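Putative alpha-galactosidase/melibiase (Bacteroides fragilis, PDB 4OGZ) probably catalyses the hydrolytic release of terminal, non-reducing alpha-D-galactose residues from alpha-D-galactosides. Local coordinates at residues W458-K461 with C467-F470. Numbering follows the deposited sequence.
Sequences WVVK and CKVF
Trp-458 and Phe-470 meet edge to face between two strands whose facing side chains fill the gap separating their backbones. The benzo edge of the indole points at the phenyl ring: CZ2 of Trp-458 lies 4.0 Å from CZ of Phe-470, above the phenyl face but displaced toward its rim. With the planes at 84°, the stack is T-shaped, and C-H bonds at the indole edge can meet the pi cloud. A chi1 of 72° sets the indole between the backbone N and the carbonyl carbon of Trp-458, sending it across toward strand 467-470. Beside this pair, CG2 of Val-460 approaches CE2 of Phe-470 at 3.9 Å. A beta-branched residue suits this place, because its two methyls serve different neighbours: CG1 rests instead on CD of Lys-468, 3.8 Å away. Aromatic and aliphatic groups thus make the tight, largely buried part of the contact.

Toward Lys-461 the packing gives way to a looser, polar margin. In one of its two modelled conformers, Lys-468 lays CD of its aliphatic chain against Val-460, then bends at its last torsion to bring the ammonium to the margin. In that same conformer NZ donates a hydrogen bond of 3.1 Å to the backbone O of Lys-461, almost in line with the carbonyl bond, and also forms a salt bridge with Glu-466. The Lys-461 side chain itself leaves for solvent, touching Asp-426.

The two strands belong to different sheets of the C-terminal beta sandwich: 458-462 pairs with 425-429, whereas 467-472 runs between 413-419 and 442-444. Val-442 and Val-451 touch the side chains of both aromatic residues, while on the other face of strand 467-472 Cys-467 and Val-469 pack against helix 341-353.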
loop_
_atom_site.group_PDB
_atom_site.type_symbol
_atom_site.label_atom_id
_atom_site.label_comp_id
_atom_site.label_asym_id
_atom_site.label_seq_id
_atom_site.Cartn_x
_atom_site.Cartn_y
_atom_site.Cartn_z
ATOM N N TRP A 458 27.809 13.723 -11.082
ATOM C CA TRP A 458 27.435 15.126 -11.247
ATOM C C TRP A 458 26.831 15.634 -9.945
ATOM O O TRP A 458 26.643 14.862 -9.012
ATOM C CB TRP A 458 26.453 15.302 -12.435
ATOM C CG TRP A 458 25.064 14.767 -12.175
ATOM C CD1 TRP A 458 23.959 15.497 -11.843
ATOM C CD2 TRP A 458 24.643 13.397 -12.195
ATOM N NE1 TRP A 458 22.888 14.678 -11.678
ATOM C CE2 TRP A 458 23.283 13.380 -11.876
ATOM C CE3 TRP A 458 25.285 12.182 -12.465
ATOM C CZ2 TRP A 458 22.542 12.203 -11.812
ATOM C CZ3 TRP A 458 24.548 11.009 -12.395
ATOM C CH2 TRP A 458 23.184 11.034 -12.074
ATOM N N VAL A 459 26.555 16.933 -9.891
ATOM C CA VAL A 459 25.936 17.555 -8.727
ATOM C C VAL A 459 24.451 17.616 -8.961
ATOM O O VAL A 459 24.014 18.202 -9.921
ATOM C CB VAL A 459 26.483 18.981 -8.463
ATOM C CG1 VAL A 459 25.632 19.703 -7.410
ATOM C CG2 VAL A 459 27.958 18.939 -8.039
ATOM N N VAL A 460 23.686 16.971 -8.100
ATOM C CA VAL A 460 22.238 17.036 -8.164
ATOM C C VAL A 460 21.818 18.318 -7.460
ATOM O O VAL A 460 22.263 18.574 -6.342
ATOM C CB VAL A 460 21.594 15.813 -7.482
ATOM C CG1 VAL A 460 20.081 15.960 -7.439
ATOM C CG2 VAL A 460 21.984 14.516 -8.196
ATOM N N LYS A 461 20.990 19.134 -8.106
ATOM C CA LYS A 461 20.516 20.359 -7.485
ATOM C C LYS A 461 19.081 20.159 -7.068
ATOM O O LYS A 461 18.220 19.814 -7.896
ATOM C CB LYS A 461 20.634 21.525 -8.453
ATOM C CG LYS A 461 22.059 22.012 -8.607
ATOM C CD LYS A 461 22.355 22.462 -10.021
ATOM C CE LYS A 461 23.796 22.926 -10.127
ATOM N NZ LYS A 461 24.281 22.896 -11.534
ATOM N N CYS A 467 12.681 15.889 -4.002
ATOM C CA CYS A 467 13.348 14.627 -4.087
ATOM C C CYS A 467 13.574 14.371 -5.552
ATOM O O CYS A 467 12.703 14.641 -6.347
ATOM C CB CYS A 467 12.489 13.522 -3.477
ATOM S SG CYS A 467 13.371 11.932 -3.355
ATOM N N LYS A 468 14.754 13.882 -5.928
ATOM C CA LYS A 468 14.960 13.372 -7.262
ATOM C C LYS A 468 15.217 11.872 -7.137
ATOM O O LYS A 468 15.897 11.423 -6.190
ATOM C CB LYS A 468 16.111 14.103 -7.962
ATOM C CG LYS A 468 15.714 15.474 -8.502
ATOM C CD LYS A 468 16.828 16.130 -9.322
ATOM C CE LYS A 468 16.334 17.132 -10.354
ATOM N NZ LYS A 468 16.176 18.487 -9.757
ATOM N N VAL A 469 14.635 11.097 -8.051
ATOM C CA VAL A 469 14.782 9.639 -8.043
ATOM C C VAL A 469 15.355 9.193 -9.378
ATOM O O VAL A 469 14.834 9.559 -10.455
ATOM C CB VAL A 469 13.442 8.917 -7.785
ATOM C CG1 VAL A 469 13.618 7.408 -7.840
ATOM C CG2 VAL A 469 12.869 9.308 -6.431
ATOM N N PHE A 470 16.455 8.454 -9.304
ATOM C CA PHE A 470 17.146 8.007 -10.486
ATOM C C PHE A 470 17.235 6.521 -10.449
ATOM O O PHE A 470 17.534 5.972 -9.397
ATOM C CB PHE A 470 18.583 8.540 -10.551
ATOM C CG PHE A 470 18.681 10.024 -10.475
ATOM C CD1 PHE A 470 18.336 10.815 -11.556
ATOM C CD2 PHE A 470 19.102 10.641 -9.304
ATOM C CE1 PHE A 470 18.446 12.185 -11.484
ATOM C CE2 PHE A 470 19.219 12.019 -9.238
ATOM C CZ PHE A 470 18.887 12.789 -10.333
#